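Local coordinates for putative cytoplasmic protein (Salmonella enterica subsp. enterica serovar Typhimurium, PDB 4IQN) that is of unknown function, belonging to a family known only as the domain of unknown function DUF5066, at residues K39-Q44 / D208-H213; I126-V131 / I136-T141; Y169-I174 / I180-E185. All blocks are in the same frame, centred on the assembly; numbering follows the deposited sequence. Where two conformers were deposited one is given.

Contact 1: residues K39-Q44 / D208-H213; sequences KYRDPQ and DLEDYH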
loop_
_atom_site.group_PDB
_atom_site.type_symbol
_atom_site.label_atom_id
_atom_site.label_comp_id
_atom_site.label_asym_id
_atom_site.label_seq_id
_atom_site.Cartn_x
_atom_site.Cartn_y
_atom_site.Cartn_z
ATOM N N LYS A 39 1.727 13.049 -4.559
ATOM C CA LYS A 39 0.270 13.017 -4.411
ATOM C C LYS A 39 -0.413 12.208 -5.518
ATOM O O LYS A 39 -1.459 11.588 -5.276
ATOM C CB LYS A 39 -0.281 14.447 -4.391
ATOM C CG LYS A 39 -1.786 14.650 -4.268
ATOM C CD LYS A 39 -2.365 14.247 -2.912
ATOM C CE LYS A 39 -3.884 14.471 -2.812
ATOM N NZ LYS A 39 -4.255 15.866 -2.498
ATOM N N TYR A 40 0.167 12.208 -6.713
ATOM C CA TYR A 40 -0.481 11.633 -7.895
ATOM C C TYR A 40 0.334 10.532 -8.534
ATOM O O TYR A 40 1.553 10.449 -8.384
ATOM C CB TYR A 40 -0.758 12.739 -8.922
ATOM C CG TYR A 40 -1.693 13.813 -8.399
ATOM C CD1 TYR A 40 -3.018 13.551 -8.243
ATOM C CD2 TYR A 40 -1.224 15.098 -8.035
ATOM C CE1 TYR A 40 -3.892 14.492 -7.745
ATOM C CE2 TYR A 40 -2.105 16.060 -7.546
ATOM C CZ TYR A 40 -3.441 15.734 -7.406
ATOM O OH TYR A 40 -4.353 16.610 -6.924
ATOM N N ARG A 41 -0.367 9.646 -9.243
ATOM C CA ARG A 41 0.290 8.601 -9.974
ATOM C C ARG A 41 1.163 9.119 -11.136
ATOM O O ARG A 41 2.207 8.554 -11.467
ATOM C CB ARG A 41 -0.751 7.637 -10.524
ATOM C CG ARG A 41 -0.053 6.388 -10.978
ATOM C CD ARG A 41 -0.709 5.119 -10.556
ATOM N NE ARG A 41 -1.655 5.243 -9.480
ATOM C CZ ARG A 41 -2.804 4.580 -9.453
ATOM N NH1 ARG A 41 -3.113 3.737 -10.436
ATOM N NH2 ARG A 41 -3.639 4.772 -8.461
ATOM N N ASP A 42 0.694 10.179 -11.766
ATOM C CA ASP A 42 1.414 10.816 -12.903
ATOM C C ASP A 42 2.868 11.191 -12.525
ATOM O O ASP A 42 3.092 12.102 -11.731
ATOM C CB ASP A 42 0.602 12.022 -13.367
ATOM C CG ASP A 42 1.324 12.906 -14.378
ATOM O OD1 ASP A 42 2.393 12.497 -14.937
ATOM O OD2 ASP A 42 0.758 14.028 -14.619
ATOM N N PRO A 43 3.854 10.486 -13.096
ATOM C CA PRO A 43 5.247 10.757 -12.713
ATOM C C PRO A 43 5.708 12.203 -12.961
ATOM O O PRO A 43 6.625 12.685 -12.276
ATOM C CB PRO A 43 6.036 9.763 -13.580
ATOM C CG PRO A 43 5.038 8.669 -13.885
ATOM C CD PRO A 43 3.773 9.419 -14.114
ATOM N N GLN A 44 5.077 12.904 -13.904
ATOM C CA GLN A 44 5.506 14.291 -14.225
ATOM C C GLN A 44 4.891 15.314 -13.263
ATOM O O GLN A 44 5.258 16.477 -13.280
ATOM C CB GLN A 44 5.163 14.709 -15.679
ATOM C CG GLN A 44 5.406 13.660 -16.755
ATOM C CD GLN A 44 6.851 13.207 -16.825
ATOM O OE1 GLN A 44 7.195 12.097 -16.410
ATOM N NE2 GLN A 44 7.709 14.073 -17.343
ATOM N N ASP A 208 -13.116 4.321 -9.577
ATOM C CA ASP A 208 -13.794 4.030 -10.818
ATOM C C ASP A 208 -12.833 4.116 -12.010
ATOM O O ASP A 208 -13.076 3.509 -13.035
ATOM C CB ASP A 208 -14.983 4.980 -10.969
ATOM C CG ASP A 208 -15.853 4.644 -12.138
ATOM O OD1 ASP A 208 -16.473 3.561 -12.162
ATOM O OD2 ASP A 208 -15.934 5.485 -13.023
ATOM N N LEU A 209 -11.730 4.858 -11.864
ATOM C CA LEU A 209 -10.699 4.950 -12.909
ATOM C C LEU A 209 -9.669 3.798 -12.911
ATOM O O LEU A 209 -8.884 3.661 -13.854
ATOM C CB LEU A 209 -9.952 6.297 -12.783
ATOM C CG LEU A 209 -10.849 7.535 -12.826
ATOM C CD1 LEU A 209 -10.106 8.807 -12.413
ATOM C CD2 LEU A 209 -11.492 7.687 -14.186
ATOM N N GLU A 210 -9.639 2.987 -11.856
ATOM C CA GLU A 210 -8.626 1.912 -11.737
ATOM C C GLU A 210 -9.020 0.688 -12.559
ATOM O O GLU A 210 -9.804 -0.171 -12.098
ATOM C CB GLU A 210 -8.464 1.488 -10.263
ATOM C CG GLU A 210 -8.065 2.638 -9.322
ATOM C CD GLU A 210 -6.614 3.086 -9.433
ATOM O OE1 GLU A 210 -5.857 2.567 -10.307
ATOM O OE2 GLU A 210 -6.245 3.973 -8.601
ATOM N N ASP A 211 -8.498 0.593 -13.751
ATOM C CA ASP A 211 -8.754 -0.547 -14.654
ATOM C C ASP A 211 -7.659 -0.509 -15.689
ATOM O O ASP A 211 -6.860 0.466 -15.767
ATOM C CB ASP A 211 -10.153 -0.435 -15.303
ATOM C CG ASP A 211 -10.707 -1.804 -15.832
ATOM O OD1 ASP A 211 -10.043 -2.866 -15.807
ATOM O OD2 ASP A 211 -11.844 -1.800 -16.320
ATOM N N TYR A 212 -7.614 -1.565 -16.472
ATOM C CA TYR A 212 -6.746 -1.697 -17.614
ATOM C C TYR A 212 -7.000 -0.550 -18.552
ATOM O O TYR A 212 -8.139 -0.053 -18.706
ATOM C CB TYR A 212 -7.004 -3.041 -18.323
ATOM C CG TYR A 212 -6.476 -4.203 -17.530
ATOM C CD1 TYR A 212 -5.146 -4.605 -17.637
ATOM C CD2 TYR A 212 -7.310 -4.903 -16.669
ATOM C CE1 TYR A 212 -4.648 -5.650 -16.894
ATOM C CE2 TYR A 212 -6.825 -5.963 -15.921
ATOM C CZ TYR A 212 -5.499 -6.338 -16.036
ATOM O OH TYR A 212 -4.991 -7.373 -15.293
ATOM N N HIS A 213 -5.929 -0.115 -19.166
ATOM C CA HIS A 213 -5.996 0.960 -20.181
ATOM C C HIS A 213 -6.683 0.463 -21.431
ATOM O O HIS A 213 -6.465 -0.661 -21.868
ATOM C CB HIS A 213 -4.588 1.459 -20.510
ATOM C CG HIS A 213 -4.553 2.863 -21.024
ATOM N ND1 HIS A 213 -5.045 3.216 -22.254
ATOM C CD2 HIS A 213 -4.086 4.005 -20.467
ATOM C CE1 HIS A 213 -4.872 4.512 -22.449
ATOM N NE2 HIS A 213 -4.276 5.011 -21.383
#
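A buried, bidentate salt bridge joins two loops far apart in sequence, with R41 in the loop between strands 36-38 and 48-49 and E210 on the link from helix 190-207 to helix 214-217. The grip is end-on. R41 NH1 gives a nearly straight bond to E210 OE1 (3.0 Å, 170° at the hydrogen), and R41 NH2 a shorter one to E210 OE2 (2.7 Å). Each carboxylate oxygen receives its N-H on the syn lone pair, and guanidinium and carboxylate lie nearly coplanar, 13° apart. With two bonds in one plane, neither group can easily rotate. The backbones stay well separated, with R41 CA and E210 CA 11.3 Å apart, so the two side chains span the gap from opposite directions. The guanidinium reaches E210 through an off-staggered chain, nearly eclipsed at chi3 (-17°). Being buried, the pair has further partners: W116 NE1 also bonds E210 OE1, Y139 OH bonds E210 OE2, and R41 NH2 reaches the carbonyl of P123. Beyond R41 the loop passes through an Asx turn, in which Q44 N meets D42 OD1 at 2.9 Å from above the carboxylate plane.

Contact 2: residues I126-V131 / I136-T141; sequences IRIDHV and IFIYIT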
loop_
_atom_site.group_PDB
_atom_site.type_symbol
_atom_site.label_atom_id
_atom_site.label_comp_id
_atom_site.label_asym_id
_atom_site.label_seq_id
_atom_site.Cartn_x
_atom_site.Cartn_y
_atom_site.Cartn_z
ATOM N N ILE A 126 1.634 3.614 -2.701
ATOM C CA ILE A 126 2.806 3.077 -2.044
ATOM C C ILE A 126 2.605 1.590 -1.946
ATOM O O ILE A 126 1.600 1.133 -1.352
ATOM C CB ILE A 126 3.021 3.677 -0.634
ATOM C CG1 ILE A 126 3.341 5.183 -0.688
ATOM C CG2 ILE A 126 4.142 2.958 0.090
ATOM C CD1 ILE A 126 3.482 5.800 0.701
ATOM N N ARG A 127 3.555 0.824 -2.472
ATOM C CA ARG A 127 3.431 -0.644 -2.447
ATOM C C ARG A 127 3.787 -1.160 -1.076
ATOM O O ARG A 127 4.784 -0.750 -0.490
ATOM C CB ARG A 127 4.361 -1.276 -3.483
ATOM C CG ARG A 127 4.255 -2.781 -3.702
ATOM C CD ARG A 127 2.877 -3.191 -4.152
ATOM N NE ARG A 127 2.948 -4.423 -4.923
ATOM C CZ ARG A 127 2.810 -5.653 -4.429
ATOM N NH1 ARG A 127 2.544 -5.875 -3.135
ATOM N NH2 ARG A 127 2.898 -6.668 -5.262
ATOM N N ILE A 128 2.971 -2.068 -0.562
ATOM C CA ILE A 128 3.232 -2.774 0.710
ATOM C C ILE A 128 3.493 -4.244 0.377
ATOM O O ILE A 128 2.780 -4.836 -0.440
ATOM C CB ILE A 128 2.020 -2.672 1.646
ATOM C CG1 ILE A 128 1.783 -1.231 2.082
ATOM C CG2 ILE A 128 2.132 -3.610 2.881
ATOM C CD1 ILE A 128 2.847 -0.631 2.988
ATOM N N ASP A 129 4.514 -4.830 0.999
ATOM C CA ASP A 129 4.882 -6.204 0.742
ATOM C C ASP A 129 3.931 -7.088 1.553
ATOM O O ASP A 129 3.699 -6.835 2.712
ATOM C CB ASP A 129 6.324 -6.433 1.113
ATOM C CG ASP A 129 7.262 -5.512 0.320
ATOM O OD1 ASP A 129 7.414 -5.764 -0.910
ATOM O OD2 ASP A 129 7.791 -4.532 0.905
ATOM N N HIS A 130 3.373 -8.094 0.902
ATOM C CA HIS A 130 2.256 -8.853 1.444
ATOM C C HIS A 130 2.669 -10.290 1.712
ATOM O O HIS A 130 3.724 -10.741 1.269
ATOM C CB HIS A 130 1.085 -8.793 0.458
ATOM C CG HIS A 130 -0.176 -9.411 0.972
ATOM N ND1 HIS A 130 -0.643 -9.197 2.247
ATOM C CD2 HIS A 130 -1.064 -10.245 0.377
ATOM C CE1 HIS A 130 -1.773 -9.865 2.417
ATOM N NE2 HIS A 130 -2.039 -10.519 1.299
ATOM N N VAL A 131 1.858 -10.975 2.504
ATOM C CA VAL A 131 2.165 -12.317 2.950
ATOM C C VAL A 131 1.570 -13.374 2.027
ATOM O O VAL A 131 1.885 -14.560 2.172
ATOM C CB VAL A 131 1.664 -12.530 4.389
ATOM C CG1 VAL A 131 2.382 -11.574 5.330
ATOM C CG2 VAL A 131 0.138 -12.342 4.491
ATOM N N ILE A 136 -0.845 -5.204 -2.235
ATOM C CA ILE A 136 -1.408 -4.337 -1.244
ATOM C C ILE A 136 -0.772 -2.958 -1.488
ATOM O O ILE A 136 0.448 -2.891 -1.746
ATOM C CB ILE A 136 -0.985 -4.761 0.183
ATOM C CG1 ILE A 136 -1.288 -6.236 0.509
ATOM C CG2 ILE A 136 -1.547 -3.846 1.245
ATOM C CD1 ILE A 136 -2.739 -6.554 0.466
ATOM N N PHE A 137 -1.581 -1.891 -1.405
ATOM C CA PHE A 137 -1.073 -0.527 -1.647
ATOM C C PHE A 137 -1.677 0.408 -0.619
ATOM O O PHE A 137 -2.812 0.247 -0.178
ATOM C CB PHE A 137 -1.476 0.018 -3.017
ATOM C CG PHE A 137 -1.251 -0.905 -4.161
ATOM C CD1 PHE A 137 -0.066 -0.893 -4.880
ATOM C CD2 PHE A 137 -2.244 -1.783 -4.564
ATOM C CE1 PHE A 137 0.146 -1.747 -5.938
ATOM C CE2 PHE A 137 -2.052 -2.610 -5.626
ATOM C CZ PHE A 137 -0.860 -2.618 -6.318
ATOM N N ILE A 138 -0.913 1.410 -0.231
ATOM C CA ILE A 138 -1.455 2.529 0.432
ATOM C C ILE A 138 -1.941 3.460 -0.675
ATOM O O ILE A 138 -1.181 3.775 -1.620
ATOM C CB ILE A 138 -0.424 3.226 1.354
ATOM C CG1 ILE A 138 0.274 2.231 2.291
ATOM C CG2 ILE A 138 -1.113 4.266 2.186
ATOM C CD1 ILE A 138 1.324 2.913 3.157
ATOM N N TYR A 139 -3.191 3.879 -0.551
ATOM C CA TYR A 139 -3.888 4.652 -1.592
ATOM C C TYR A 139 -3.810 6.105 -1.209
ATOM O O TYR A 139 -4.497 6.537 -0.283
ATOM C CB TYR A 139 -5.364 4.189 -1.667
ATOM C CG TYR A 139 -6.035 4.408 -2.988
ATOM C CD1 TYR A 139 -5.583 3.765 -4.141
ATOM C CD2 TYR A 139 -7.147 5.243 -3.105
ATOM C CE1 TYR A 139 -6.213 3.969 -5.383
ATOM C CE2 TYR A 139 -7.778 5.441 -4.354
ATOM C CZ TYR A 139 -7.304 4.808 -5.485
ATOM O OH TYR A 139 -7.928 5.005 -6.730
ATOM N N ILE A 140 -2.954 6.875 -1.903
ATOM C CA ILE A 140 -2.617 8.214 -1.438
ATOM C C ILE A 140 -3.643 9.254 -1.924
ATOM O O ILE A 140 -3.463 9.885 -2.950
ATOM C CB ILE A 140 -1.218 8.598 -1.895
ATOM C CG1 ILE A 140 -0.185 7.544 -1.518
ATOM C CG2 ILE A 140 -0.809 9.976 -1.332
ATOM C CD1 ILE A 140 -0.043 7.222 -0.028
ATOM N N THR A 141 -4.740 9.379 -1.189
ATOM C CA THR A 141 -5.799 10.312 -1.486
ATOM C C THR A 141 -5.780 11.352 -0.391
ATOM O O THR A 141 -5.030 12.332 -0.492
ATOM C CB THR A 141 -7.152 9.608 -1.602
ATOM O OG1 THR A 141 -7.296 8.740 -0.492
ATOM C CG2 THR A 141 -7.202 8.784 -2.860
#
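H130 swings its ring across to I136 because CG lies anti to the backbone N (chi1 -174°), while the isoleucine, with CG1 anti to its own carbonyl carbon (chi1 -54°), sends its CG1-CD1 arm over one face of that ring. I136 CD1 sits 3.8 Å from the ring centroid of H130 and only 8° off the normal, a CH-pi contact, and I136 CG1 lies 3.4 Å from H130 CG. The polar end of the imidazole is held from outside the hairpin, where ND1 pairs with the hydroxyl of Y169.

The contact belongs to an antiparallel beta hairpin. I126 and I138 form a hydrogen-bonded pair, with I126 N to I138 O at 3.0 Å and I138 N to I126 O at 2.8 Å. R127 and F137 follow as a non-hydrogen-bonded pair, and one further bond runs from I128 N to I136 O.

The two faces differ in character. On one, I126, I128, I136 and I138 mesh: the CB atoms of I126 and I138 stand side by side, I128 CG1 meets I138 CG1 at 3.8 Å, and I140 CD1 extends the row to I126 CD1. On the other, the bend of R127 at chi2 brings its CD obliquely to F137 CE1, at 3.6 Å. The rest of the chain takes NH1 to the carbonyl of its neighbour I128, while NE forms a salt bridge with E95.

Strand 124-128 is one of the two edge strands of the four-stranded sheet and strand 135-140 is its inner neighbour, bonded next to strand 151-155. Helix 166-174 packs on I128 and I136, and helix 190-207 rests against Y139.

Contact 3: residues Y169-I174 / I180-E185; sequences YLYNII and IGFTEE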
loop_
_atom_site.group_PDB
_atom_site.type_symbol
_atom_site.label_atom_id
_atom_site.label_comp_id
_atom_site.label_asym_id
_atom_site.label_seq_id
_atom_site.Cartn_x
_atom_site.Cartn_y
_atom_site.Cartn_z
ATOM N N TYR A 169 -4.694 -3.199 8.525
ATOM C CA TYR A 169 -4.024 -4.257 7.801
ATOM C C TYR A 169 -3.051 -5.003 8.719
ATOM O O TYR A 169 -3.066 -6.243 8.801
ATOM C CB TYR A 169 -3.316 -3.700 6.541
ATOM C CG TYR A 169 -2.394 -4.681 5.877
ATOM C CD1 TYR A 169 -2.878 -5.653 5.001
ATOM C CD2 TYR A 169 -1.024 -4.680 6.146
ATOM C CE1 TYR A 169 -2.047 -6.574 4.414
ATOM C CE2 TYR A 169 -0.166 -5.575 5.550
ATOM C CZ TYR A 169 -0.665 -6.539 4.679
ATOM O OH TYR A 169 0.177 -7.469 4.096
ATOM N N LEU A 170 -2.202 -4.264 9.436
ATOM C CA LEU A 170 -1.201 -4.904 10.264
ATOM C C LEU A 170 -1.781 -5.634 11.484
ATOM O O LEU A 170 -1.276 -6.712 11.852
ATOM C CB LEU A 170 -0.123 -3.902 10.694
ATOM C CG LEU A 170 0.803 -3.519 9.555
ATOM C CD1 LEU A 170 1.773 -2.464 10.090
ATOM C CD2 LEU A 170 1.586 -4.697 8.987
ATOM N N TYR A 171 -2.804 -5.073 12.120
ATOM C CA TYR A 171 -3.446 -5.775 13.236
ATOM C C TYR A 171 -3.926 -7.140 12.764
ATOM O O TYR A 171 -3.815 -8.153 13.493
ATOM C CB TYR A 171 -4.612 -4.969 13.821
ATOM C CG TYR A 171 -4.229 -4.067 14.976
ATOM C CD1 TYR A 171 -4.035 -4.577 16.265
ATOM C CD2 TYR A 171 -4.037 -2.720 14.788
ATOM C CE1 TYR A 171 -3.674 -3.759 17.312
ATOM C CE2 TYR A 171 -3.691 -1.887 15.854
ATOM C CZ TYR A 171 -3.498 -2.404 17.112
ATOM O OH TYR A 171 -3.139 -1.576 18.181
ATOM N N ASN A 172 -4.464 -7.172 11.554
ATOM C CA ASN A 172 -4.941 -8.439 10.996
ATOM C C ASN A 172 -3.763 -9.400 10.717
ATOM O O ASN A 172 -3.820 -10.565 11.091
ATOM C CB ASN A 172 -5.837 -8.213 9.794
ATOM C CG ASN A 172 -7.244 -7.789 10.186
ATOM O OD1 ASN A 172 -7.569 -6.609 10.360
ATOM N ND2 ASN A 172 -8.083 -8.756 10.343
ATOM N N ILE A 173 -2.665 -8.896 10.147
ATOM C CA ILE A 173 -1.488 -9.741 9.907
ATOM C C ILE A 173 -0.999 -10.366 11.212
ATOM O O ILE A 173 -0.756 -11.563 11.279
ATOM C CB ILE A 173 -0.337 -8.957 9.227
ATOM C CG1 ILE A 173 -0.709 -8.540 7.807
ATOM C CG2 ILE A 173 0.986 -9.713 9.269
ATOM C CD1 ILE A 173 -0.965 -9.676 6.851
ATOM N N ILE A 174 -0.891 -9.534 12.237
ATOM C CA ILE A 174 -0.327 -9.935 13.518
ATOM C C ILE A 174 -1.246 -10.830 14.357
ATOM O O ILE A 174 -0.778 -11.528 15.249
ATOM C CB ILE A 174 0.031 -8.676 14.316
ATOM C CG1 ILE A 174 1.273 -8.042 13.684
ATOM C CG2 ILE A 174 0.247 -8.998 15.779
ATOM C CD1 ILE A 174 1.612 -6.679 14.222
ATOM N N ILE A 180 -0.334 -13.355 21.056
ATOM C CA ILE A 180 -0.489 -11.915 20.813
ATOM C C ILE A 180 -1.665 -11.298 21.567
ATOM O O ILE A 180 -1.767 -10.080 21.650
ATOM C CB ILE A 180 -0.576 -11.607 19.302
ATOM C CG1 ILE A 180 -0.077 -10.190 19.000
ATOM C CG2 ILE A 180 -1.983 -11.778 18.776
ATOM C CD1 ILE A 180 1.413 -10.021 19.128
ATOM N N GLY A 181 -2.572 -12.113 22.100
ATOM C CA GLY A 181 -3.647 -11.571 22.948
ATOM C C GLY A 181 -5.002 -11.354 22.289
ATOM O O GLY A 181 -5.962 -10.999 22.969
ATOM N N PHE A 182 -5.093 -11.588 20.985
ATOM C CA PHE A 182 -6.331 -11.413 20.260
ATOM C C PHE A 182 -6.315 -12.295 18.997
ATOM O O PHE A 182 -5.259 -12.859 18.624
ATOM C CB PHE A 182 -6.608 -9.915 19.947
ATOM C CG PHE A 182 -5.550 -9.258 19.124
ATOM C CD1 PHE A 182 -4.459 -8.662 19.730
ATOM C CD2 PHE A 182 -5.619 -9.265 17.734
ATOM C CE1 PHE A 182 -3.489 -8.045 18.974
ATOM C CE2 PHE A 182 -4.616 -8.683 16.968
ATOM C CZ PHE A 182 -3.557 -8.082 17.601
ATOM N N THR A 183 -7.487 -12.443 18.377
ATOM C CA THR A 183 -7.608 -13.117 17.092
ATOM C C THR A 183 -8.346 -12.215 16.111
ATOM O O THR A 183 -8.826 -11.135 16.472
ATOM C CB THR A 183 -8.390 -14.465 17.156
ATOM O OG1 THR A 183 -9.772 -14.225 17.394
ATOM C CG2 THR A 183 -7.851 -15.385 18.221
ATOM N N GLU A 184 -8.469 -12.711 14.884
ATOM C CA GLU A 184 -9.214 -12.043 13.812
ATOM C C GLU A 184 -10.651 -11.725 14.226
ATOM O O GLU A 184 -11.253 -10.759 13.736
ATOM C CB GLU A 184 -9.223 -12.927 12.521
ATOM C CG GLU A 184 -7.875 -13.438 12.026
ATOM C CD GLU A 184 -7.384 -14.735 12.693
ATOM O OE1 GLU A 184 -8.195 -15.398 13.370
ATOM O OE2 GLU A 184 -6.179 -15.080 12.555
ATOM N N GLU A 185 -11.233 -12.538 15.115
ATOM C CA GLU A 185 -12.618 -12.328 15.544
ATOM C C GLU A 185 -12.800 -11.077 16.390
ATOM O O GLU A 185 -13.925 -10.588 16.518
ATOM C CB GLU A 185 -13.152 -13.567 16.328
ATOM C CG GLU A 185 -13.200 -14.852 15.508
ATOM C CD GLU A 185 -13.920 -14.727 14.154
ATOM O OE1 GLU A 185 -14.968 -14.055 14.098
ATOM O OE2 GLU A 185 -13.443 -15.309 13.137
#
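The last turn of helix 166-174 and the loop that follows it come nearest, judged by CA atoms, at I174 and I180, whose CA atoms are 7.6 Å apart; side chains make most of the contact, with one backbone oxygen, Y171 O, joining in. I174 turns its CG2 branch, anti to the backbone N, across I180 at about a right angle. In the conformer given, one of two deposited for I174, that methyl lies against the CG1-CD1 arm of I180, with I174 CG2 3.7 Å from I180 CD1.

F182 completes the apolar cluster. Its chi1 of 60° puts CG between the backbone N and the carbonyl carbon, and I180 CG2 stands 4.0 Å above the centre of one face of the F182 ring. The rim of F182 points at the helix: CE2 lies 3.6 Å from Y171 O, with that carbonyl oxygen in the ring plane, and CZ comes to the edge of the tyrosine ring, 3.8 Å from Y171 CD1. The two rings are set obliquely, their planes 51° apart.

The loop leading from helix 166-174 toward helix 190-207 thus passes back beside the C-terminal turn of the former, which offers Y171 and I174 to it. Y171 also packs on N10, L11 and L14 of helix 8-18, and its hydroxyl bonds the carbonyl of S7; I174 touches V15 of that helix. Beyond F182 an ST turn, with the N-H of E185 bonded to T183 OG1, leads into the 3-10 segment that begins at E184.

How the contacts relate
From the N terminus, the chain first passes 39-44, which is paired only when the chain reaches 208-213. Contact 1 therefore closes the long loop, and contacts 2 and 3 fall within it, one after the other: the hairpin 126-131/136-141 closes before 169-174 and 180-185 meet. None of the three crosses another. Contact 2 lies near the centre of the chain and touches both others, with T141 packed against K39 of contact 1 and V131 against I173 of contact 3. Contacts 1 and 3 lie on opposite sides of that centre, their nearest atoms about 17 Å apart. The central sheet thus connects the loop 208-213 to helix 166-174.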